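Local atomic coordinates of extracellular ligand-binding receptor (Sphaerobacter thermophilus, PDB entry 4ZPJ), a protein that probably serves as the extracellular substrate-binding component of an ABC transporter, capturing a small ligand, as in other members of the leucine-binding protein family. Residues Val59-Ser64 with Ile98-Gly103; Gly73-Leu78 with Val337-Tyr342; Leu123-Leu129 with Pro146-Ala152; Ser130-Ala134 with Asn151-Gln155. The contacts are given in a common frame with arbitrary orientation. Residue numbers count along the deposited sequence, not the author numbering.

Contact 1. Residues Val59-Ser64 with Ile98-Gly103; sequences VLLTLS and IEDSAG. With ZN (zinc ion), chain H.
Val59-Leu61 and Ile98-Asp100 are neighbouring parallel strands, their axes 4.8 Å apart at 21°, paired Val59 with Ile98, Leu60 with Glu99 and Leu61 with Asp100. Ile98 packs its CG1 3.9 Å from Val59 CB on one face of the sheet, and its CG2 lies 3.6 Å from Leu63 CD1, where the first segment has already left the strand. Glu99 N donates to Val59 O (2.7 Å) and Glu99 O accepts from Leu61 N (3.0 Å). The Glu99 side chain (m, m) emerges on the face of Leu60 and turns outward, where Glu99 OE1 (2.6 Å) and OE2 (2.3 Å) bind a zinc ion and OE1 hydrogen-bonds Lys111 NZ. Asp100, rotamer t, swings its carboxylate across: OD1 receives Leu63 N (3.0 Å) and, in an Asx turn, Ala102 N (2.6 Å), while OD2 accepts from Ser64 OG (2.7 Å). Ser101 N closes the strand pairing on Leu61 O (2.7 Å), and its OG is bonded to Glu132. Ala102 and Gly103 both have positive phi, bringing Gly103 N to Thr62 OG1 in a weak bond of 3.1 Å. Such adjoining loops at the C-terminal ends of parallel strands are characteristic of the Rossmann-like lobes of periplasmic binding proteins.

Contact 2. Residues Gly73-Leu78 with Val337-Tyr342; sequences GNLRGL and VDYAGY
Both segments are regular alpha-helix, an inner part of helix 68-84 and the opening turns of helix 336-354. Their local axes approach to 6.3 Å and cross at -46°, N-to-C directions running broadly the same way. Backbone meets backbone: the CA of Asn74 is 4.1 Å from that of Gly341, and the CA of Gly77 3.9 Å from that of Tyr342. Glycines make this possible, since a CB on Gly73 would collide with Val337 CG2, one on Gly77 with Asp338 O, and one on Gly341 with Asn74 O. CA-H...O contacts line the crossing in both directions, from Asp338 CA to Gly73 O (3.3 Å), Gly77 CA to Asp338 O (3.3 Å), Gly341 CA to Asn74 O (3.4 Å) and Tyr342 CA to Gly77 O (3.3 Å). Side chains work at the margins. Arg76, with chi1 m and chi2 t, reaches over to Asp338 (chi1 m), NE and NH2 each 2.9 Å from OD1 in a salt bridge; Asp338 OD2 accepts from Gly335 N. The CA-to-CB bond of Tyr342 (chi1 t) points away from 73-78, yet the side chain runs along helix 68-84, touching Ala81 and bonding through OH to Gln84 NE2. Arg76 also touches His329, a zinc-binding residue. The pattern is a GxxxG motif, Gly73 and Gly77 faced by Gly341, with CA-H...O contacts at a close crossing of an early helix with a late one.

Contact 3. Residues Leu123-Leu129 with Pro146-Ala152; sequences LIAGITL and PTIVTNA
Strands 123-126 and 147-149 run parallel, axes 4.6 Å apart at 7°, in the register Ile124-Thr147, Ala125-Ile148, Gly126-Val149. Hydrogen bonds alternate along the seam: Ile124 N to Pro146 O (2.9 Å), Ile148 N to Ile124 O (2.7 Å), Gly126 N to Ile148 O (2.8 Å), Thr150 N to Gly126 O (2.8 Å). On one face the small Ala125 leaves a hollow beside bulky Ile148, whose CB sits 4.2 Å from Ala125 CB and whose CG1 meets Leu123 CD2 at 4.2 Å. Helix 130-142 links the strands in a beta-alpha-beta crossover and packs on the other face, against Ile124 and Thr147. There Gly126 (124/-130), in a backbone conformation calling for glycine, presents no bump. Ile127, m and t, extends into the neighbouring space, its CD1 4.0 Å from Val149 CG2 and 4.1 Å from Thr147 CG2, its CG2 4.0 Å from Ala152 CB. Beyond the strands, Ala152 N donates to Ile127 O (3.0 Å), and Asn151, chi1 t, fastens ND2 to Thr128 O at 2.8 Å.

Contact 4. Residues Ser130-Ala134 with Asn151-Gln155; sequences SNEAA and NAGLQ
Within a beta-alpha-beta unit of the Rossmann-like lobe, the first turn of helix 130-142 packs against the loop that follows strand 147-149. Residues 130-134 are alpha-helical, with Ala134 N bonded to Ser130 O at 3.0 Å, whereas 151-155 is irregular loop, with bends at Ala152 (-22/107), Gly153 (-98/2) and Leu154 (-28/111). The nearest CA atoms are those of Ser130 and Ala152, 4.7 Å apart. The apolar contacts are small and few. Ala133 and Ala152 point their methyls at each other, CB to CB 4.0 Å, and both also touch Ile127. Further along the helix, Ala134 CB rests 4.2 Å from CD2 of Leu154, whose side chain (t, p) lies against the helix and also touches Met163. Polar partners outside the segments also hold the loop: Arg170 NH1 bonds to the carbonyls of Ala152 and Leu154, and Asn151 ND2 to Thr128 O. Across the contact itself the polar link is slight. Ser130, with chi1 m, aims its CB at the loop, placing OG 3.5 Å from Leu154 CB and accepting a weak hydrogen bond from Leu154 N to Ser130 OG at 3.2 Å.

Overall arrangement
From the N terminus, strand 55-61 runs into helix 68-84, and contact 1 closes the first loop when strand 92-100 returns beside it. Contact 2 opens within that loop, at helix 68-84, and closes only at helix 336-354, so the two cross. In series, contact 3 closes the short loop through helix 130-142 when strand 147-149 pairs with 123-126, and contact 4 closes just after that strand, sharing Asn151 and Ala152; both lie within the span of contact 2. Strand 55-61 sits between strands 92-100 and 123-126, joining contacts 1 and 3 into one sheet. Glu132 links contact 4 to Ser101 of contact 1, while Asn74 brings the helix crossing against Leu61, Thr150 and Asn151.

Contact 1. Residues Val59-Ser64 with Ile98-Gly103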
loop_
_atom_site.group_PDB
_atom_site.type_symbol
_atom_site.label_atom_id
_atom_site.label_comp_id
_atom_site.label_asym_id
_atom_site.label_seq_id
_atom_site.Cartn_x
_atom_site.Cartn_y
_atom_site.Cartn_z
ATOM N N VAL A 59 -8.593 -10.896 12.418
ATOM C CA VAL A 59 -8.087 -10.460 11.140
ATOM C C VAL A 59 -9.235 -10.477 10.171
ATOM O O VAL A 59 -9.879 -11.544 9.944
ATOM C CB VAL A 59 -6.992 -11.408 10.646
ATOM C CG1 VAL A 59 -6.492 -10.999 9.251
ATOM C CG2 VAL A 59 -5.870 -11.447 11.672
ATOM N N LEU A 60 -9.536 -9.308 9.630
ATOM C CA LEU A 60 -10.647 -9.185 8.659
ATOM C C LEU A 60 -9.992 -8.871 7.329
ATOM O O LEU A 60 -9.317 -7.832 7.185
ATOM C CB LEU A 60 -11.565 -8.019 9.032
ATOM C CG LEU A 60 -12.754 -7.811 8.073
ATOM C CD1 LEU A 60 -13.827 -8.852 8.351
ATOM C CD2 LEU A 60 -13.385 -6.433 8.229
ATOM N N LEU A 61 -10.147 -9.750 6.347
ATOM C CA LEU A 61 -9.485 -9.522 5.060
ATOM C C LEU A 61 -10.412 -9.941 3.945
ATOM O O LEU A 61 -11.355 -10.715 4.178
ATOM C CB LEU A 61 -8.132 -10.275 5.013
ATOM C CG LEU A 61 -6.954 -9.601 5.770
ATOM C CD1 LEU A 61 -5.714 -10.495 5.802
ATOM C CD2 LEU A 61 -6.575 -8.260 5.186
ATOM N N THR A 62 -10.140 -9.447 2.736
ATOM C CA THR A 62 -10.816 -9.947 1.550
ATOM C C THR A 62 -9.967 -11.042 1.021
ATOM O O THR A 62 -8.853 -10.773 0.532
ATOM C CB THR A 62 -11.008 -8.889 0.451
ATOM O OG1 THR A 62 -11.950 -7.937 0.897
ATOM C CG2 THR A 62 -11.532 -9.519 -0.797
ATOM N N LEU A 63 -10.467 -12.288 1.135
ATOM C CA LEU A 63 -9.636 -13.429 0.827
ATOM C C LEU A 63 -10.169 -14.340 -0.265
ATOM O O LEU A 63 -9.524 -15.335 -0.560
ATOM C CB LEU A 63 -9.384 -14.265 2.076
ATOM C CG LEU A 63 -8.596 -13.597 3.220
ATOM C CD1 LEU A 63 -8.796 -14.414 4.511
ATOM C CD2 LEU A 63 -7.146 -13.494 2.824
ATOM N N SER A 64 -11.331 -14.008 -0.820
ATOM C CA SER A 64 -11.899 -14.628 -2.016
ATOM C C SER A 64 -12.479 -13.527 -2.923
ATOM O O SER A 64 -12.463 -12.368 -2.572
ATOM C CB SER A 64 -13.022 -15.586 -1.627
ATOM O OG SER A 64 -13.976 -14.901 -0.840
ATOM N N ILE A 98 -9.398 -15.444 11.826
ATOM C CA ILE A 98 -9.396 -14.883 10.496
ATOM C C ILE A 98 -10.799 -14.966 9.909
ATOM O O ILE A 98 -11.377 -16.061 9.815
ATOM C CB ILE A 98 -8.428 -15.600 9.520
ATOM C CG1 ILE A 98 -6.956 -15.222 9.723
ATOM C CG2 ILE A 98 -8.733 -15.219 8.064
ATOM C CD1 ILE A 98 -6.351 -15.620 11.035
ATOM N N GLU A 99 -11.323 -13.814 9.478
ATOM C CA GLU A 99 -12.580 -13.755 8.746
ATOM C C GLU A 99 -12.451 -13.125 7.370
ATOM O O GLU A 99 -11.849 -12.030 7.191
ATOM C CB GLU A 99 -13.595 -13.001 9.579
ATOM C CG GLU A 99 -13.991 -13.758 10.840
ATOM C CD GLU A 99 -14.671 -15.052 10.536
ATOM O OE1 GLU A 99 -15.183 -15.177 9.389
ATOM O OE2 GLU A 99 -14.722 -15.947 11.427
ATOM N N ASP A 100 -13.022 -13.822 6.399
ATOM C CA ASP A 100 -13.084 -13.345 4.998
ATOM C C ASP A 100 -14.302 -12.421 4.807
ATOM O O ASP A 100 -15.465 -12.829 5.081
ATOM C CB ASP A 100 -13.234 -14.561 4.069
ATOM C CG ASP A 100 -13.350 -14.194 2.588
ATOM O OD1 ASP A 100 -13.148 -13.008 2.196
ATOM O OD2 ASP A 100 -13.642 -15.156 1.809
ATOM N N SER A 101 -14.045 -11.200 4.342
ATOM C CA SER A 101 -15.104 -10.218 4.053
ATOM C C SER A 101 -15.637 -10.358 2.626
ATOM O O SER A 101 -16.641 -9.741 2.290
ATOM C CB SER A 101 -14.608 -8.792 4.269
ATOM O OG SER A 101 -13.366 -8.541 3.600
ATOM N N ALA A 102 -14.930 -11.148 1.805
ATOM C CA ALA A 102 -15.295 -11.418 0.411
ATOM C C ALA A 102 -15.423 -10.135 -0.388
ATOM O O ALA A 102 -16.226 -10.067 -1.329
ATOM C CB ALA A 102 -16.609 -12.228 0.333
ATOM N N GLY A 103 -14.672 -9.107 0.009
ATOM C CA GLY A 103 -14.767 -7.817 -0.651
ATOM C C GLY A 103 -16.114 -7.132 -0.598
ATOM O O GLY A 103 -16.381 -6.306 -1.443
HETATM ZN ZN ZN H . -15.774 -17.560 10.160
HETATM O O HOH W 1 -13.499 -18.214 10.384
HETATM O O HOH W 2 -17.181 -16.826 10.090
#

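Contact 2. Residues Gly73-Leu78 with Val337-Tyr342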
loop_
_atom_site.group_PDB
_atom_site.type_symbol
_atom_site.label_atom_id
_atom_site.label_comp_id
_atom_site.label_asym_id
_atom_site.label_seq_id
_atom_site.Cartn_x
_atom_site.Cartn_y
_atom_site.Cartn_z
ATOM N N GLY A 73 -2.008 -11.667 0.410
ATOM C CA GLY A 73 -0.674 -11.057 0.573
ATOM C C GLY A 73 -0.514 -10.449 1.952
ATOM O O GLY A 73 0.515 -10.584 2.597
ATOM N N ASN A 74 -1.564 -9.779 2.406
ATOM C CA ASN A 74 -1.560 -9.197 3.701
ATOM C C ASN A 74 -1.394 -10.319 4.765
ATOM O O ASN A 74 -0.614 -10.166 5.708
ATOM C CB ASN A 74 -2.836 -8.364 3.914
ATOM C CG ASN A 74 -2.707 -6.894 3.448
ATOM O OD1 ASN A 74 -1.716 -6.455 2.853
ATOM N ND2 ASN A 74 -3.696 -6.130 3.774
ATOM N N LEU A 75 -2.121 -11.432 4.593
ATOM C CA LEU A 75 -2.095 -12.506 5.553
ATOM C C LEU A 75 -0.749 -13.186 5.589
ATOM O O LEU A 75 -0.245 -13.487 6.666
ATOM C CB LEU A 75 -3.244 -13.503 5.316
ATOM C CG LEU A 75 -3.374 -14.719 6.180
ATOM C CD1 LEU A 75 -3.566 -14.314 7.621
ATOM C CD2 LEU A 75 -4.515 -15.629 5.698
ATOM N N ARG A 76 -0.129 -13.397 4.449
ATOM C CA ARG A 76 1.258 -13.908 4.456
ATOM C C ARG A 76 2.248 -13.019 5.186
ATOM O O ARG A 76 3.091 -13.506 5.935
ATOM C CB ARG A 76 1.771 -14.088 3.041
ATOM C CG ARG A 76 1.066 -15.196 2.270
ATOM C CD ARG A 76 1.692 -15.397 0.894
ATOM N NE ARG A 76 1.674 -14.220 0.043
ATOM C CZ ARG A 76 0.853 -14.037 -1.009
ATOM N NH1 ARG A 76 -0.079 -14.948 -1.368
ATOM N NH2 ARG A 76 0.948 -12.919 -1.721
ATOM N N GLY A 77 2.200 -11.715 4.960
ATOM C CA GLY A 77 3.149 -10.807 5.661
ATOM C C GLY A 77 2.940 -10.823 7.178
ATOM O O GLY A 77 3.869 -10.881 7.972
ATOM N N LEU A 78 1.686 -10.751 7.552
ATOM C CA LEU A 78 1.267 -10.685 8.936
ATOM C C LEU A 78 1.685 -11.918 9.720
ATOM O O LEU A 78 2.240 -11.768 10.811
ATOM C CB LEU A 78 -0.229 -10.496 8.901
ATOM C CG LEU A 78 -1.166 -10.138 10.014
ATOM C CD1 LEU A 78 -1.135 -11.236 11.047
ATOM C CD2 LEU A 78 -0.917 -8.745 10.574
ATOM N N VAL A 337 1.778 -5.862 -0.976
ATOM C CA VAL A 337 0.819 -6.359 -0.038
ATOM C C VAL A 337 1.427 -7.287 1.034
ATOM O O VAL A 337 0.940 -7.326 2.147
ATOM C CB VAL A 337 -0.380 -7.042 -0.752
ATOM C CG1 VAL A 337 -1.123 -6.002 -1.586
ATOM C CG2 VAL A 337 0.089 -8.211 -1.643
ATOM N N ASP A 338 2.433 -8.059 0.680
ATOM C CA ASP A 338 3.168 -8.867 1.644
ATOM C C ASP A 338 3.891 -7.936 2.568
ATOM O O ASP A 338 3.927 -8.174 3.748
ATOM C CB ASP A 338 4.197 -9.793 0.982
ATOM C CG ASP A 338 3.612 -10.632 -0.187
ATOM O OD1 ASP A 338 2.821 -11.554 0.054
ATOM O OD2 ASP A 338 4.021 -10.390 -1.342
ATOM N N TYR A 339 4.494 -6.870 2.028
ATOM C CA TYR A 339 5.238 -5.934 2.839
ATOM C C TYR A 339 4.335 -5.273 3.879
ATOM O O TYR A 339 4.678 -5.152 5.105
ATOM C CB TYR A 339 5.912 -4.861 1.946
ATOM C CG TYR A 339 6.428 -3.696 2.775
ATOM C CD1 TYR A 339 7.575 -3.805 3.520
ATOM C CD2 TYR A 339 5.687 -2.523 2.884
ATOM C CE1 TYR A 339 8.034 -2.726 4.297
ATOM C CE2 TYR A 339 6.095 -1.470 3.704
ATOM C CZ TYR A 339 7.267 -1.550 4.381
ATOM O OH TYR A 339 7.659 -0.457 5.153
ATOM N N ALA A 340 3.187 -4.812 3.405
ATOM C CA ALA A 340 2.266 -4.065 4.258
ATOM C C ALA A 340 1.684 -4.927 5.394
ATOM O O ALA A 340 1.586 -4.452 6.531
ATOM C CB ALA A 340 1.143 -3.448 3.423
ATOM N N GLY A 341 1.373 -6.193 5.104
ATOM C CA GLY A 341 1.017 -7.183 6.130
ATOM C C GLY A 341 2.117 -7.429 7.157
ATOM O O GLY A 341 1.875 -7.491 8.370
ATOM N N TYR A 342 3.333 -7.544 6.682
ATOM C CA TYR A 342 4.468 -7.710 7.560
ATOM C C TYR A 342 4.629 -6.553 8.582
ATOM O O TYR A 342 4.799 -6.756 9.766
ATOM C CB TYR A 342 5.716 -7.874 6.693
ATOM C CG TYR A 342 6.927 -8.102 7.509
ATOM C CD1 TYR A 342 7.161 -9.349 8.098
ATOM C CD2 TYR A 342 7.842 -7.078 7.725
ATOM C CE1 TYR A 342 8.283 -9.587 8.880
ATOM C CE2 TYR A 342 8.931 -7.299 8.538
ATOM C CZ TYR A 342 9.154 -8.552 9.095
ATOM O OH TYR A 342 10.277 -8.726 9.854
#

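Contact 3. Residues Leu123-Leu129 with Pro146-Ala152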
loop_
_atom_site.group_PDB
_atom_site.type_symbol
_atom_site.label_atom_id
_atom_site.label_comp_id
_atom_site.label_asym_id
_atom_site.label_seq_id
_atom_site.Cartn_x
_atom_site.Cartn_y
_atom_site.Cartn_z
ATOM N N LEU A 123 -7.984 -6.914 19.452
ATOM C CA LEU A 123 -7.377 -6.125 18.413
ATOM C C LEU A 123 -7.833 -6.658 17.045
ATOM O O LEU A 123 -7.971 -7.862 16.877
ATOM C CB LEU A 123 -5.840 -6.219 18.560
ATOM C CG LEU A 123 -5.077 -5.413 17.508
ATOM C CD1 LEU A 123 -3.770 -4.821 18.021
ATOM C CD2 LEU A 123 -4.809 -6.274 16.289
ATOM N N ILE A 124 -8.005 -5.783 16.058
ATOM C CA ILE A 124 -8.324 -6.199 14.691
ATOM C C ILE A 124 -7.300 -5.671 13.724
ATOM O O ILE A 124 -6.933 -4.507 13.801
ATOM C CB ILE A 124 -9.736 -5.749 14.293
ATOM C CG1 ILE A 124 -10.777 -6.766 14.825
ATOM C CG2 ILE A 124 -9.942 -5.681 12.785
ATOM C CD1 ILE A 124 -12.184 -6.288 14.636
ATOM N N ALA A 125 -6.840 -6.522 12.807
ATOM C CA ALA A 125 -5.896 -6.130 11.756
ATOM C C ALA A 125 -6.534 -6.436 10.422
ATOM O O ALA A 125 -7.352 -7.352 10.317
ATOM C CB ALA A 125 -4.573 -6.887 11.887
ATOM N N GLY A 126 -6.165 -5.672 9.409
ATOM C CA GLY A 126 -6.579 -5.989 8.060
ATOM C C GLY A 126 -7.316 -4.851 7.379
ATOM O O GLY A 126 -6.804 -3.685 7.345
ATOM N N ILE A 127 -8.478 -5.218 6.805
ATOM C CA ILE A 127 -9.352 -4.372 6.022
ATOM C C ILE A 127 -8.818 -4.063 4.633
ATOM O O ILE A 127 -7.951 -3.158 4.415
ATOM C CB ILE A 127 -9.715 -3.085 6.723
ATOM C CG1 ILE A 127 -10.139 -3.385 8.175
ATOM C CG2 ILE A 127 -10.796 -2.400 5.891
ATOM C CD1 ILE A 127 -10.640 -2.164 8.921
ATOM N N THR A 128 -9.323 -4.828 3.679
ATOM C CA THR A 128 -8.768 -4.808 2.362
ATOM C C THR A 128 -9.311 -3.642 1.540
ATOM O O THR A 128 -8.535 -2.931 0.979
ATOM C CB THR A 128 -9.013 -6.165 1.662
ATOM O OG1 THR A 128 -8.452 -7.182 2.485
ATOM C CG2 THR A 128 -8.362 -6.223 0.256
ATOM N N LEU A 129 -10.624 -3.454 1.473
ATOM C CA LEU A 129 -11.206 -2.446 0.548
ATOM C C LEU A 129 -11.657 -1.176 1.269
ATOM O O LEU A 129 -12.159 -1.235 2.412
ATOM C CB LEU A 129 -12.382 -3.031 -0.221
ATOM C CG LEU A 129 -12.025 -4.248 -1.103
ATOM C CD1 LEU A 129 -13.251 -4.765 -1.835
ATOM C CD2 LEU A 129 -10.896 -3.949 -2.093
ATOM N N PRO A 146 -9.091 -1.407 19.052
ATOM C CA PRO A 146 -7.867 -1.060 18.364
ATOM C C PRO A 146 -7.763 -1.794 17.060
ATOM O O PRO A 146 -8.035 -3.000 16.989
ATOM C CB PRO A 146 -6.759 -1.495 19.356
ATOM C CG PRO A 146 -7.464 -1.515 20.680
ATOM C CD PRO A 146 -8.812 -2.082 20.325
ATOM N N THR A 147 -7.447 -1.066 16.013
ATOM C CA THR A 147 -7.581 -1.581 14.648
ATOM C C THR A 147 -6.346 -1.193 13.855
ATOM O O THR A 147 -5.942 -0.038 13.896
ATOM C CB THR A 147 -8.824 -0.976 13.996
ATOM O OG1 THR A 147 -9.985 -1.333 14.750
ATOM C CG2 THR A 147 -8.945 -1.474 12.602
ATOM N N ILE A 148 -5.738 -2.155 13.175
ATOM C CA ILE A 148 -4.545 -1.910 12.367
ATOM C C ILE A 148 -4.925 -2.157 10.891
ATOM O O ILE A 148 -5.094 -3.311 10.477
ATOM C CB ILE A 148 -3.391 -2.901 12.668
ATOM C CG1 ILE A 148 -3.115 -3.091 14.144
ATOM C CG2 ILE A 148 -2.109 -2.473 12.005
ATOM C CD1 ILE A 148 -2.529 -1.967 14.846
ATOM N N VAL A 149 -5.058 -1.093 10.116
ATOM C CA VAL A 149 -5.396 -1.225 8.712
ATOM C C VAL A 149 -4.188 -1.536 7.858
ATOM O O VAL A 149 -3.215 -0.770 7.833
ATOM C CB VAL A 149 -6.055 0.036 8.203
ATOM C CG1 VAL A 149 -6.341 -0.084 6.712
ATOM C CG2 VAL A 149 -7.357 0.206 8.962
ATOM N N THR A 150 -4.245 -2.678 7.159
ATOM C CA THR A 150 -3.084 -3.134 6.398
ATOM C C THR A 150 -3.198 -2.851 4.901
ATOM O O THR A 150 -2.230 -3.051 4.152
ATOM C CB THR A 150 -2.832 -4.635 6.644
ATOM O OG1 THR A 150 -4.018 -5.389 6.335
ATOM C CG2 THR A 150 -2.510 -4.877 8.119
ATOM N N ASN A 151 -4.354 -2.383 4.433
ATOM C CA ASN A 151 -4.449 -2.082 3.001
ATOM C C ASN A 151 -5.275 -0.877 2.706
ATOM O O ASN A 151 -4.708 0.136 2.411
ATOM C CB ASN A 151 -4.916 -3.294 2.189
ATOM C CG ASN A 151 -4.768 -3.074 0.702
ATOM O OD1 ASN A 151 -3.626 -2.942 0.166
ATOM N ND2 ASN A 151 -5.879 -2.895 0.051
ATOM N N ALA A 152 -6.599 -0.970 2.796
ATOM C CA ALA A 152 -7.534 0.117 2.496
ATOM C C ALA A 152 -6.928 1.532 2.584
ATOM O O ALA A 152 -6.683 2.035 3.672
ATOM C CB ALA A 152 -8.730 0.024 3.422
#

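Contact 4. Residues Ser130-Ala134 with Asn151-Gln155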
loop_
_atom_site.group_PDB
_atom_site.type_symbol
_atom_site.label_atom_id
_atom_site.label_comp_id
_atom_site.label_asym_id
_atom_site.label_seq_id
_atom_site.Cartn_x
_atom_site.Cartn_y
_atom_site.Cartn_z
ATOM N N SER A 130 -11.487 -0.041 0.592
ATOM C CA SER A 130 -11.895 1.239 1.134
ATOM C C SER A 130 -13.364 1.275 1.414
ATOM O O SER A 130 -13.771 1.802 2.448
ATOM C CB SER A 130 -11.549 2.398 0.177
ATOM O OG SER A 130 -10.142 2.541 0.044
ATOM N N ASN A 131 -14.186 0.723 0.519
ATOM C CA ASN A 131 -15.625 0.640 0.846
ATOM C C ASN A 131 -15.895 -0.232 2.088
ATOM O O ASN A 131 -16.787 0.073 2.844
ATOM C CB ASN A 131 -16.521 0.255 -0.362
ATOM C CG ASN A 131 -16.159 -1.096 -0.988
ATOM O OD1 ASN A 131 -15.342 -1.862 -0.473
ATOM N ND2 ASN A 131 -16.791 -1.393 -2.125
ATOM N N GLU A 132 -15.087 -1.261 2.334
ATOM C CA GLU A 132 -15.280 -2.074 3.547
ATOM C C GLU A 132 -14.894 -1.247 4.796
ATOM O O GLU A 132 -15.584 -1.258 5.800
ATOM C CB GLU A 132 -14.442 -3.351 3.490
ATOM C CG GLU A 132 -15.009 -4.494 2.664
ATOM C CD GLU A 132 -13.980 -5.587 2.388
ATOM O OE1 GLU A 132 -12.707 -5.337 2.413
ATOM O OE2 GLU A 132 -14.453 -6.708 2.111
ATOM N N ALA A 133 -13.798 -0.499 4.699
ATOM C CA ALA A 133 -13.350 0.394 5.803
ATOM C C ALA A 133 -14.400 1.425 6.215
ATOM O O ALA A 133 -14.672 1.611 7.413
ATOM C CB ALA A 133 -12.088 1.137 5.388
ATOM N N ALA A 134 -14.950 2.122 5.218
ATOM C CA ALA A 134 -15.978 3.112 5.464
ATOM C C ALA A 134 -17.222 2.457 6.116
ATOM O O ALA A 134 -17.823 3.015 7.053
ATOM C CB ALA A 134 -16.365 3.825 4.157
ATOM N N ASN A 151 -4.354 -2.383 4.433
ATOM C CA ASN A 151 -4.449 -2.082 3.001
ATOM C C ASN A 151 -5.275 -0.877 2.706
ATOM O O ASN A 151 -4.708 0.136 2.411
ATOM C CB ASN A 151 -4.916 -3.294 2.189
ATOM C CG ASN A 151 -4.768 -3.074 0.702
ATOM O OD1 ASN A 151 -3.626 -2.942 0.166
ATOM N ND2 ASN A 151 -5.879 -2.895 0.051
ATOM N N ALA A 152 -6.599 -0.970 2.796
ATOM C CA ALA A 152 -7.534 0.117 2.496
ATOM C C ALA A 152 -6.928 1.532 2.584
ATOM O O ALA A 152 -6.683 2.035 3.672
ATOM C CB ALA A 152 -8.730 0.024 3.422
ATOM N N GLY A 153 -6.714 2.174 1.443
ATOM C CA GLY A 153 -5.896 3.404 1.396
ATOM C C GLY A 153 -6.758 4.667 1.411
ATOM O O GLY A 153 -6.232 5.800 1.335
ATOM N N LEU A 154 -8.067 4.464 1.500
ATOM C CA LEU A 154 -9.056 5.564 1.705
ATOM C C LEU A 154 -8.495 6.791 2.453
ATOM O O LEU A 154 -8.204 6.733 3.657
ATOM C CB LEU A 154 -10.270 5.025 2.489
ATOM C CG LEU A 154 -11.449 5.987 2.631
ATOM C CD1 LEU A 154 -12.038 6.320 1.261
ATOM C CD2 LEU A 154 -12.548 5.449 3.553
ATOM N N GLN A 155 -8.365 7.903 1.756
ATOM C CA GLN A 155 -7.623 9.021 2.306
ATOM C C GLN A 155 -8.234 9.546 3.591
ATOM O O GLN A 155 -7.528 9.777 4.566
ATOM C CB GLN A 155 -7.493 10.164 1.303
ATOM C CG GLN A 155 -6.279 10.063 0.372
ATOM C CD GLN A 155 -6.282 11.183 -0.671
ATOM O OE1 GLN A 155 -7.247 11.945 -0.734
ATOM N NE2 GLN A 155 -5.225 11.270 -1.510
#